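Local coordinates for cytosine deaminase (Klebsiella pneumoniae, PDB 4R85), which is an iron(II)-dependent amidohydrolase that deaminates cytosine and probably 5-methylcytosine, the base bound in its active site here, at residues Ile80-Trp83 with Ser84-Lys87; Pro92-Thr95 with Arg96-Leu100; Glu182-Arg185 with Asp186-Val189; Ala225-Ala228 with Arg229-Met233. One frame throughout, in Å; residues are numbered along the deposited sequence.

Interaction 1: residues Ile80-Trp83 with Ser84-Lys87; sequences ITRW and SQRK
Residues Ile80-Trp83 and Ser84-Lys87 are consecutive turns of helix 76-87, joined by four i to i+4 backbone bonds from Ser84 N to Ile80 O through Lys87 N to Trp83 O, the last of them 2.8 Å long. On one flank Arg82 and Gln85 run side by side. The Arg82 chain bends at its second torsion (chi2 -70°) and keeps its guanidinium level with its own turn, where Gln85 reaches back to it: Arg82 NH2 gives a hydrogen bond of 2.9 Å to Gln85 OE1. That donor stands above the amide plane, 48° out of it, and so misses the lone-pair directions. Glu78 and the carbonyl of Trp70 take other N-H groups of the same guanidinium. On another flank Trp83 holds CG anti to its backbone N (chi1 174°), and the indole passes beneath Lys87. Lys87 CD lies over the five-membered ring, 3.5 Å from its centroid, in a CH-pi contact, while Arg86 CG meets the far rim obliquely, 3.9 Å from Trp83 CZ3. Beyond this contact, Asp119 accepts from Trp83 NE1 and pairs with Lys87 NZ, so a single carboxylate ties ring and ammonium together. Trp83 also meets Trp314, a residue of the 5-methylcytosine pocket, and Ile80 comes within about 5 Å of the ligand. The pair is thus a helical i, i+4 lysine-tryptophan contact bordering the substrate site of an amidohydrolase barrel.

Interaction 2: residues Pro92-Thr95 with Arg96-Leu100; sequences PEDT and RQRAL
Arg98 wraps back along helix 92-108 to grip Asp94, one turn earlier, and its side chain can be followed atom by atom. Arg98 CB lies beside the backbone carbonyls of the preceding turn, 3.8 Å from Asp94 O, and Arg98 CG stays 3.6 Å from Asp94 O. CD turns toward the carboxylate, and the bend at the third torsion (chi3 -73°) brings the edge of the guanidinium round to face it. Arg98 NE then donates to Asp94 OD1 at 3.0 Å and Arg98 NH2 to Asp94 OD2 at 3.1 Å, a side-on, two-nitrogen salt bridge. Both oxygens lie close to the guanidinium plane, yet both are met from above the carboxylate plane, the two planes being 51° apart. Arg98 NH2 also passes 3.5 Å from Thr95 CA, which sits over one guanidinium face. NH1 faces away and donates to the carbonyls of Asp60 and Thr62. Farther round the helix Glu93 OE2 offers its syn lone pair to Arg96 NH1 at 3.1 Å; Arg96 NH2 has Glu137 of helix 126-137 as a second partner, and Leu100 CD1 lies over the guanidinium centre. Arg86 of helix 76-87 adds another salt bridge to Asp94. With two arginines round it, the Asp94 carboxylate probably stays ionised, and carbonyl bonds at NH1 together with the two-point grip at NE and NH2 would fix the Arg98 guanidinium against rotation.

Interaction 3: residues Glu182-Arg185 with Asp186-Val189; sequences ENTR and DKGV
The loop residues Glu182-Thr184 lead into helix 185-202, whose first turn is closed by Gly188 N to Thr184 O and Val189 N to Arg185 O, both 3.0 Å. Thr184 is the N-cap: its OG1 accepts from Lys187 N at 3.2 Å, with an N-H...O angle of 155°. The first torsion (chi1 68°) places OG1 between the backbone N and the carbonyl carbon, from where it reaches forward to the N-H of the opening turn. The Lys187 chain crosses the same hydroxyl, its CG 3.5 Å from Thr184 OG1. Behind the cap, Glu182 CB rests 3.6 Å from Gly188 N, while the Glu182 carboxylate turns away to Ser156 and to the backbone N-H groups of Ile154 and Glu155, holding the loop against its neighbour. On the outer flank Arg185 and Asp186, adjacent in sequence, form a salt bridge of 3.1 Å from Arg185 NH2 to Asp186 OD1. That oxygen lies in the guanidinium plane and is approached nearly end-on along its C-O bond, the two flat groups being 66° apart. A glycerol, probably from the crystallisation liquor, takes the N-H of Arg185 NE. Over one guanidinium face sits a methyl of Val189, with CG2 3.7 Å from Arg185 CZ.

Interaction 4: residues Ala225-Ala228 with Arg229-Met233; sequences AEEA and RVRGM
Glu226 and Arg229 lie side by side and meet through a two-nitrogen salt bridge on the last turns of helix 220-231, the helix of a beta-alpha-beta unit in the amidohydrolase barrel. Arg229 NE donates to Glu226 OE1 and Arg229 NH2 to Glu226 OE2, both at 2.9 Å and nearly straight. Each oxygen is reached on its syn side, and the carboxylate and guanidinium planes are 28° apart. Bending the arginine at its third torsion (chi3 65°) is what turns NE and NH2 together to the acid. Glu227 and Arg231 pair differently: one oxygen, Glu227 OE2, takes both N-H groups, from NE at 2.9 Å along its anti lone pair and from NH2 at 3.0 Å from above the carboxylate plane. Here the two planes stand 76° apart. Arg231 is held from outside as well, its NH1 donating to Asp197 and Gln200 of helix 185-202. Against other neighbours, Ala225 packs on helix 250-263 and Met233 on Met196. The helix ends in a Schellman motif: Gly232 has positive phi, and its N donates back to Arg229 O at 3.2 Å. The wider bond of the motif runs from Met233 N to Ala228 O, 2.9 Å long and in the carbonyl plane.

How the interactions relate
All four contacts are local, and each lies partly buried. Interactions 1 and 2 belong to consecutive helices, 76-87 and 92-108, and touch directly: Arg86 NH1 forms a 3.1 Å salt bridge with Asp94 OD2. Interactions 3 and 4 sit on other helices, their nearest atoms about 7 Å apart, and Arg231 of interaction 4 reaches helix 185-202, which begins in interaction 3. Chemistry follows place. Interaction 1, nearest the ligand, combines an indole face with buried arginines; interaction 2 has one salt bridge on a more buried flank, Asp94 with Arg98, and one on a more exposed flank, Glu93 with Arg96; interaction 3 is a largely exposed helix start, and interaction 4 a helix end with two acid-arginine pairs.

Interaction 1: residues Ile80-Trp83 with Ser84-Lys87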
loop_
_atom_site.group_PDB
_atom_site.type_symbol
_atom_site.label_atom_id
_atom_site.label_comp_id
_atom_site.label_asym_id
_atom_site.label_seq_id
_atom_site.Cartn_x
_atom_site.Cartn_y
_atom_site.Cartn_z
ATOM N N ILE A 80 -15.273 15.103 -10.271
ATOM C CA ILE A 80 -16.536 15.160 -11.002
ATOM C C ILE A 80 -16.508 16.254 -12.070
ATOM O O ILE A 80 -16.971 16.058 -13.196
ATOM C CB ILE A 80 -17.713 15.392 -10.036
ATOM C CG1 ILE A 80 -17.847 14.192 -9.096
ATOM C CG2 ILE A 80 -19.017 15.654 -10.824
ATOM C CD1 ILE A 80 -18.736 14.443 -7.881
ATOM N N THR A 81 -15.940 17.400 -11.727
ATOM C CA THR A 81 -15.792 18.479 -12.711
ATOM C C THR A 81 -14.955 18.035 -13.910
ATOM O O THR A 81 -15.317 18.297 -15.061
ATOM C CB THR A 81 -15.165 19.726 -12.081
ATOM O OG1 THR A 81 -16.053 20.233 -11.081
ATOM C CG2 THR A 81 -14.905 20.808 -13.145
ATOM N N ARG A 82 -13.849 17.349 -13.640
ATOM C CA ARG A 82 -12.949 16.917 -14.704
ATOM C C ARG A 82 -13.609 15.847 -15.566
ATOM O O ARG A 82 -13.441 15.830 -16.790
ATOM C CB ARG A 82 -11.638 16.374 -14.128
ATOM C CG ARG A 82 -10.818 17.398 -13.369
ATOM C CD ARG A 82 -10.203 18.467 -14.284
ATOM N NE ARG A 82 -9.710 19.575 -13.470
ATOM C CZ ARG A 82 -10.207 20.807 -13.491
ATOM N NH1 ARG A 82 -9.701 21.730 -12.689
ATOM N NH2 ARG A 82 -11.195 21.122 -14.322
ATOM N N TRP A 83 -14.354 14.955 -14.917
ATOM C CA TRP A 83 -15.061 13.897 -15.618
ATOM C C TRP A 83 -16.114 14.496 -16.532
ATOM O O TRP A 83 -16.308 14.037 -17.662
ATOM C CB TRP A 83 -15.710 12.926 -14.622
ATOM C CG TRP A 83 -16.581 11.894 -15.273
ATOM C CD1 TRP A 83 -17.905 11.660 -15.021
ATOM C CD2 TRP A 83 -16.192 10.953 -16.292
ATOM N NE1 TRP A 83 -18.359 10.634 -15.816
ATOM C CE2 TRP A 83 -17.331 10.181 -16.602
ATOM C CE3 TRP A 83 -14.997 10.699 -16.978
ATOM C CZ2 TRP A 83 -17.309 9.164 -17.563
ATOM C CZ3 TRP A 83 -14.974 9.681 -17.934
ATOM C CH2 TRP A 83 -16.124 8.931 -18.215
ATOM N N SER A 84 -16.801 15.519 -16.039
ATOM C CA SER A 84 -17.775 16.239 -16.859
ATOM C C SER A 84 -17.141 16.805 -18.143
ATOM O O SER A 84 -17.734 16.744 -19.214
ATOM C CB SER A 84 -18.437 17.346 -16.035
ATOM O OG SER A 84 -19.440 17.996 -16.793
ATOM N N GLN A 85 -15.933 17.346 -18.036
ATOM C CA GLN A 85 -15.194 17.800 -19.216
ATOM C C GLN A 85 -14.876 16.657 -20.174
ATOM O O GLN A 85 -14.957 16.814 -21.400
ATOM C CB GLN A 85 -13.875 18.441 -18.799
ATOM C CG GLN A 85 -14.010 19.718 -18.020
ATOM C CD GLN A 85 -12.656 20.260 -17.623
ATOM O OE1 GLN A 85 -11.985 19.688 -16.770
ATOM N NE2 GLN A 85 -12.234 21.352 -18.261
ATOM N N ARG A 86 -14.478 15.521 -19.606
ATOM C CA ARG A 86 -14.072 14.361 -20.390
ATOM C C ARG A 86 -15.268 13.752 -21.115
ATOM O O ARG A 86 -15.125 13.206 -22.212
ATOM C CB ARG A 86 -13.403 13.314 -19.489
ATOM C CG ARG A 86 -12.884 12.071 -20.229
ATOM C CD ARG A 86 -12.000 12.455 -21.424
ATOM N NE ARG A 86 -11.343 11.287 -22.006
ATOM C CZ ARG A 86 -11.895 10.492 -22.921
ATOM N NH1 ARG A 86 -11.223 9.449 -23.386
ATOM N NH2 ARG A 86 -13.123 10.733 -23.365
ATOM N N LYS A 87 -16.447 13.853 -20.499
ATOM C CA LYS A 87 -17.659 13.272 -21.076
ATOM C C LYS A 87 -18.012 13.837 -22.439
ATOM O O LYS A 87 -18.686 13.176 -23.228
ATOM C CB LYS A 87 -18.852 13.425 -20.128
ATOM C CG LYS A 87 -18.922 12.338 -19.088
ATOM C CD LYS A 87 -19.549 12.863 -17.810
ATOM C CE LYS A 87 -21.050 12.917 -17.886
ATOM N NZ LYS A 87 -21.624 13.284 -16.554
#

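Interaction 2: residues Pro92-Thr95 with Arg96-Leu100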
loop_
_atom_site.group_PDB
_atom_site.type_symbol
_atom_site.label_atom_id
_atom_site.label_comp_id
_atom_site.label_asym_id
_atom_site.label_seq_id
_atom_site.Cartn_x
_atom_site.Cartn_y
_atom_site.Cartn_z
ATOM N N PRO A 92 -18.477 5.439 -27.846
ATOM C CA PRO A 92 -18.534 4.002 -27.546
ATOM C C PRO A 92 -17.219 3.284 -27.859
ATOM O O PRO A 92 -16.788 2.453 -27.069
ATOM C CB PRO A 92 -19.650 3.498 -28.463
ATOM C CG PRO A 92 -20.540 4.696 -28.661
ATOM C CD PRO A 92 -19.599 5.868 -28.707
ATOM N N GLU A 93 -16.581 3.602 -28.982
ATOM C CA GLU A 93 -15.334 2.922 -29.330
ATOM C C GLU A 93 -14.182 3.291 -28.385
ATOM O O GLU A 93 -13.362 2.442 -28.025
ATOM C CB GLU A 93 -14.948 3.182 -30.783
ATOM C CG GLU A 93 -13.815 2.297 -31.268
ATOM C CD GLU A 93 -13.998 0.842 -30.853
ATOM O OE1 GLU A 93 -15.064 0.255 -31.152
ATOM O OE2 GLU A 93 -13.076 0.289 -30.217
ATOM N N ASP A 94 -14.129 4.558 -27.991
ATOM C CA ASP A 94 -13.171 5.031 -26.988
ATOM C C ASP A 94 -13.363 4.282 -25.664
ATOM O O ASP A 94 -12.403 3.800 -25.053
ATOM C CB ASP A 94 -13.358 6.547 -26.797
ATOM C CG ASP A 94 -12.724 7.077 -25.518
ATOM O OD1 ASP A 94 -11.515 6.851 -25.306
ATOM O OD2 ASP A 94 -13.443 7.736 -24.732
ATOM N N THR A 95 -14.610 4.177 -25.228
ATOM C CA THR A 95 -14.913 3.523 -23.963
ATOM C C THR A 95 -14.529 2.053 -24.027
ATOM O O THR A 95 -13.896 1.522 -23.112
ATOM C CB THR A 95 -16.399 3.667 -23.629
ATOM O OG1 THR A 95 -16.717 5.061 -23.539
ATOM C CG2 THR A 95 -16.748 2.969 -22.301
ATOM N N ARG A 96 -14.901 1.408 -25.125
ATOM C CA ARG A 96 -14.617 -0.010 -25.308
ATOM C C ARG A 96 -13.130 -0.324 -25.185
ATOM O O ARG A 96 -12.744 -1.262 -24.483
ATOM C CB ARG A 96 -15.122 -0.471 -26.670
ATOM C CG ARG A 96 -14.743 -1.890 -27.016
ATOM C CD ARG A 96 -15.262 -2.252 -28.403
ATOM N NE ARG A 96 -14.815 -3.580 -28.796
ATOM C CZ ARG A 96 -13.680 -3.813 -29.443
ATOM N NH1 ARG A 96 -12.891 -2.798 -29.776
ATOM N NH2 ARG A 96 -13.334 -5.053 -29.760
ATOM N N GLN A 97 -12.301 0.469 -25.862
ATOM C CA GLN A 97 -10.861 0.233 -25.873
ATOM C C GLN A 97 -10.225 0.379 -24.493
ATOM O O GLN A 97 -9.421 -0.468 -24.082
ATOM C CB GLN A 97 -10.177 1.147 -26.893
ATOM C CG GLN A 97 -10.539 0.798 -28.333
ATOM C CD GLN A 97 -10.129 1.871 -29.313
ATOM O OE1 GLN A 97 -9.809 2.995 -28.922
ATOM N NE2 GLN A 97 -10.138 1.534 -30.603
ATOM N N ARG A 98 -10.589 1.441 -23.782
ATOM C CA ARG A 98 -10.083 1.659 -22.423
ATOM C C ARG A 98 -10.585 0.600 -21.442
ATOM O O ARG A 98 -9.832 0.103 -20.599
ATOM C CB ARG A 98 -10.465 3.056 -21.921
ATOM C CG ARG A 98 -9.768 4.187 -22.673
ATOM C CD ARG A 98 -10.141 5.573 -22.113
ATOM N NE ARG A 98 -11.506 5.969 -22.464
ATOM C CZ ARG A 98 -12.564 5.839 -21.664
ATOM N NH1 ARG A 98 -12.440 5.315 -20.452
ATOM N NH2 ARG A 98 -13.762 6.223 -22.085
ATOM N N ALA A 99 -11.864 0.256 -21.549
ATOM C CA ALA A 99 -12.448 -0.748 -20.664
ATOM C C ALA A 99 -11.773 -2.103 -20.864
ATOM O O ALA A 99 -11.446 -2.799 -19.901
ATOM C CB ALA A 99 -13.949 -0.851 -20.896
ATOM N N LEU A 100 -11.551 -2.469 -22.122
ATOM C CA LEU A 100 -10.934 -3.751 -22.435
ATOM C C LEU A 100 -9.502 -3.833 -21.930
ATOM O O LEU A 100 -9.086 -4.866 -21.423
ATOM C CB LEU A 100 -10.996 -4.032 -23.936
ATOM C CG LEU A 100 -12.389 -4.436 -24.419
ATOM C CD1 LEU A 100 -12.370 -4.637 -25.919
ATOM C CD2 LEU A 100 -12.869 -5.698 -23.695
#

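Interaction 3: residues Glu182-Arg185 with Asp186-Val189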
loop_
_atom_site.group_PDB
_atom_site.type_symbol
_atom_site.label_atom_id
_atom_site.label_comp_id
_atom_site.label_asym_id
_atom_site.label_seq_id
_atom_site.Cartn_x
_atom_site.Cartn_y
_atom_site.Cartn_z
ATOM N N GLU A 182 -26.690 14.868 -3.972
ATOM C CA GLU A 182 -27.895 15.613 -4.356
ATOM C C GLU A 182 -27.881 16.995 -3.688
ATOM O O GLU A 182 -27.294 17.174 -2.613
ATOM C CB GLU A 182 -29.170 14.849 -3.995
ATOM C CG GLU A 182 -29.198 13.399 -4.516
ATOM C CD GLU A 182 -29.519 13.293 -5.997
ATOM O OE1 GLU A 182 -29.444 12.164 -6.533
ATOM O OE2 GLU A 182 -29.852 14.328 -6.627
ATOM N N ASN A 183 -28.537 17.954 -4.325
ATOM C CA ASN A 183 -28.393 19.369 -3.970
ATOM C C ASN A 183 -28.910 19.738 -2.576
ATOM O O ASN A 183 -28.422 20.688 -1.964
ATOM C CB ASN A 183 -29.060 20.259 -5.027
ATOM C CG ASN A 183 -28.290 20.296 -6.340
ATOM O OD1 ASN A 183 -27.126 19.896 -6.407
ATOM N ND2 ASN A 183 -28.940 20.792 -7.391
ATOM N N THR A 184 -29.924 19.021 -2.097
ATOM C CA THR A 184 -30.440 19.257 -0.750
ATOM C C THR A 184 -30.616 17.921 -0.050
ATOM O O THR A 184 -30.700 16.874 -0.699
ATOM C CB THR A 184 -31.803 19.978 -0.741
ATOM O OG1 THR A 184 -32.823 19.119 -1.278
ATOM C CG2 THR A 184 -31.746 21.256 -1.539
ATOM N N ARG A 185 -30.673 17.966 1.272
ATOM C CA ARG A 185 -30.878 16.758 2.057
ATOM C C ARG A 185 -32.174 16.054 1.662
ATOM O O ARG A 185 -32.209 14.829 1.552
ATOM C CB ARG A 185 -30.890 17.090 3.549
ATOM C CG ARG A 185 -31.093 15.876 4.462
ATOM C CD ARG A 185 -32.560 15.745 4.878
ATOM N NE ARG A 185 -32.795 14.571 5.718
ATOM C CZ ARG A 185 -34.003 14.104 6.014
ATOM N NH1 ARG A 185 -34.126 13.028 6.777
ATOM N NH2 ARG A 185 -35.087 14.707 5.541
ATOM N N ASP A 186 -33.244 16.820 1.466
ATOM C CA ASP A 186 -34.526 16.213 1.121
ATOM C C ASP A 186 -34.486 15.503 -0.234
ATOM O O ASP A 186 -35.144 14.476 -0.425
ATOM C CB ASP A 186 -35.666 17.240 1.159
ATOM C CG ASP A 186 -36.065 17.617 2.590
ATOM O OD1 ASP A 186 -35.508 17.033 3.544
ATOM O OD2 ASP A 186 -36.936 18.493 2.768
ATOM N N LYS A 187 -33.727 16.055 -1.173
ATOM C CA LYS A 187 -33.566 15.421 -2.478
ATOM C C LYS A 187 -32.670 14.192 -2.407
ATOM O O LYS A 187 -32.830 13.243 -3.177
ATOM C CB LYS A 187 -33.070 16.434 -3.517
ATOM C CG LYS A 187 -34.195 17.364 -3.947
ATOM C CD LYS A 187 -33.791 18.332 -5.036
ATOM C CE LYS A 187 -34.939 19.299 -5.282
ATOM N NZ LYS A 187 -34.758 20.101 -6.521
ATOM N N GLY A 188 -31.725 14.206 -1.474
ATOM C CA GLY A 188 -30.936 13.020 -1.198
ATOM C C GLY A 188 -31.859 11.891 -0.757
ATOM O O GLY A 188 -31.751 10.761 -1.225
ATOM N N VAL A 189 -32.795 12.208 0.127
ATOM C CA VAL A 189 -33.710 11.185 0.637
ATOM C C VAL A 189 -34.652 10.688 -0.458
ATOM O O VAL A 189 -34.837 9.479 -0.617
ATOM C CB VAL A 189 -34.495 11.680 1.870
ATOM C CG1 VAL A 189 -35.652 10.741 2.206
ATOM C CG2 VAL A 189 -33.550 11.846 3.062
#

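Interaction 4: residues Ala225-Ala228 with Arg229-Met233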
loop_
_atom_site.group_PDB
_atom_site.type_symbol
_atom_site.label_atom_id
_atom_site.label_comp_id
_atom_site.label_asym_id
_atom_site.label_seq_id
_atom_site.Cartn_x
_atom_site.Cartn_y
_atom_site.Cartn_z
ATOM N N ALA A 225 -30.493 1.606 4.283
ATOM C CA ALA A 225 -30.594 0.366 5.060
ATOM C C ALA A 225 -32.036 0.134 5.500
ATOM O O ALA A 225 -32.527 -1.001 5.472
ATOM C CB ALA A 225 -29.648 0.405 6.270
ATOM N N GLU A 226 -32.729 1.202 5.892
ATOM C CA GLU A 226 -34.126 1.027 6.295
ATOM C C GLU A 226 -35.028 0.602 5.128
ATOM O O GLU A 226 -35.890 -0.256 5.292
ATOM C CB GLU A 226 -34.671 2.263 7.025
ATOM C CG GLU A 226 -36.175 2.216 7.379
ATOM C CD GLU A 226 -36.570 1.133 8.399
ATOM O OE1 GLU A 226 -35.711 0.355 8.862
ATOM O OE2 GLU A 226 -37.769 1.069 8.743
ATOM N N GLU A 227 -34.832 1.193 3.950
ATOM C CA GLU A 227 -35.613 0.768 2.795
ATOM C C GLU A 227 -35.335 -0.693 2.471
ATOM O O GLU A 227 -36.249 -1.455 2.164
ATOM C CB GLU A 227 -35.306 1.657 1.583
ATOM C CG GLU A 227 -35.897 3.060 1.738
ATOM C CD GLU A 227 -37.380 3.003 2.107
ATOM O OE1 GLU A 227 -37.775 3.626 3.123
ATOM O OE2 GLU A 227 -38.150 2.322 1.387
ATOM N N ALA A 228 -34.066 -1.081 2.525
ATOM C CA ALA A 228 -33.708 -2.460 2.247
ATOM C C ALA A 228 -34.379 -3.409 3.247
ATOM O O ALA A 228 -34.867 -4.478 2.866
ATOM C CB ALA A 228 -32.207 -2.623 2.286
ATOM N N ARG A 229 -34.404 -3.012 4.520
ATOM C CA ARG A 229 -34.972 -3.861 5.582
ATOM C C ARG A 229 -36.480 -4.028 5.396
ATOM O O ARG A 229 -37.002 -5.142 5.404
ATOM C CB ARG A 229 -34.682 -3.274 6.974
ATOM C CG ARG A 229 -35.127 -4.191 8.136
ATOM C CD ARG A 229 -35.210 -3.448 9.477
ATOM N NE ARG A 229 -36.250 -2.422 9.449
ATOM C CZ ARG A 229 -37.534 -2.645 9.718
ATOM N NH1 ARG A 229 -37.942 -3.863 10.052
ATOM N NH2 ARG A 229 -38.412 -1.646 9.657
ATOM N N VAL A 230 -37.170 -2.908 5.211
ATOM C CA VAL A 230 -38.625 -2.894 5.038
ATOM C C VAL A 230 -39.064 -3.671 3.794
ATOM O O VAL A 230 -40.085 -4.373 3.805
ATOM C CB VAL A 230 -39.138 -1.437 4.971
ATOM C CG1 VAL A 230 -40.533 -1.364 4.361
ATOM C CG2 VAL A 230 -39.120 -0.812 6.354
ATOM N N ARG A 231 -38.278 -3.562 2.730
ATOM C CA ARG A 231 -38.628 -4.185 1.457
ATOM C C ARG A 231 -38.156 -5.638 1.399
ATOM O O ARG A 231 -38.499 -6.372 0.481
ATOM C CB ARG A 231 -38.048 -3.372 0.294
ATOM C CG ARG A 231 -38.688 -2.000 0.112
ATOM C CD ARG A 231 -37.772 -1.104 -0.698
ATOM N NE ARG A 231 -38.146 0.316 -0.639
ATOM C CZ ARG A 231 -38.740 0.988 -1.623
ATOM N NH1 ARG A 231 -39.048 0.383 -2.760
ATOM N NH2 ARG A 231 -39.012 2.283 -1.469
ATOM N N GLY A 232 -37.368 -6.049 2.388
ATOM C CA GLY A 232 -36.853 -7.404 2.444
ATOM C C GLY A 232 -35.810 -7.695 1.377
ATOM O O GLY A 232 -35.676 -8.828 0.921
ATOM N N MET A 233 -35.051 -6.680 0.977
ATOM C CA MET A 233 -34.088 -6.880 -0.105
ATOM C C MET A 233 -32.627 -6.682 0.307
ATOM O O MET A 233 -31.777 -6.397 -0.533
ATOM C CB MET A 233 -34.457 -6.027 -1.338
ATOM C CG MET A 233 -34.796 -4.577 -1.062
ATOM S SD MET A 233 -35.587 -3.725 -2.471
ATOM C CE MET A 233 -34.317 -3.867 -3.730
#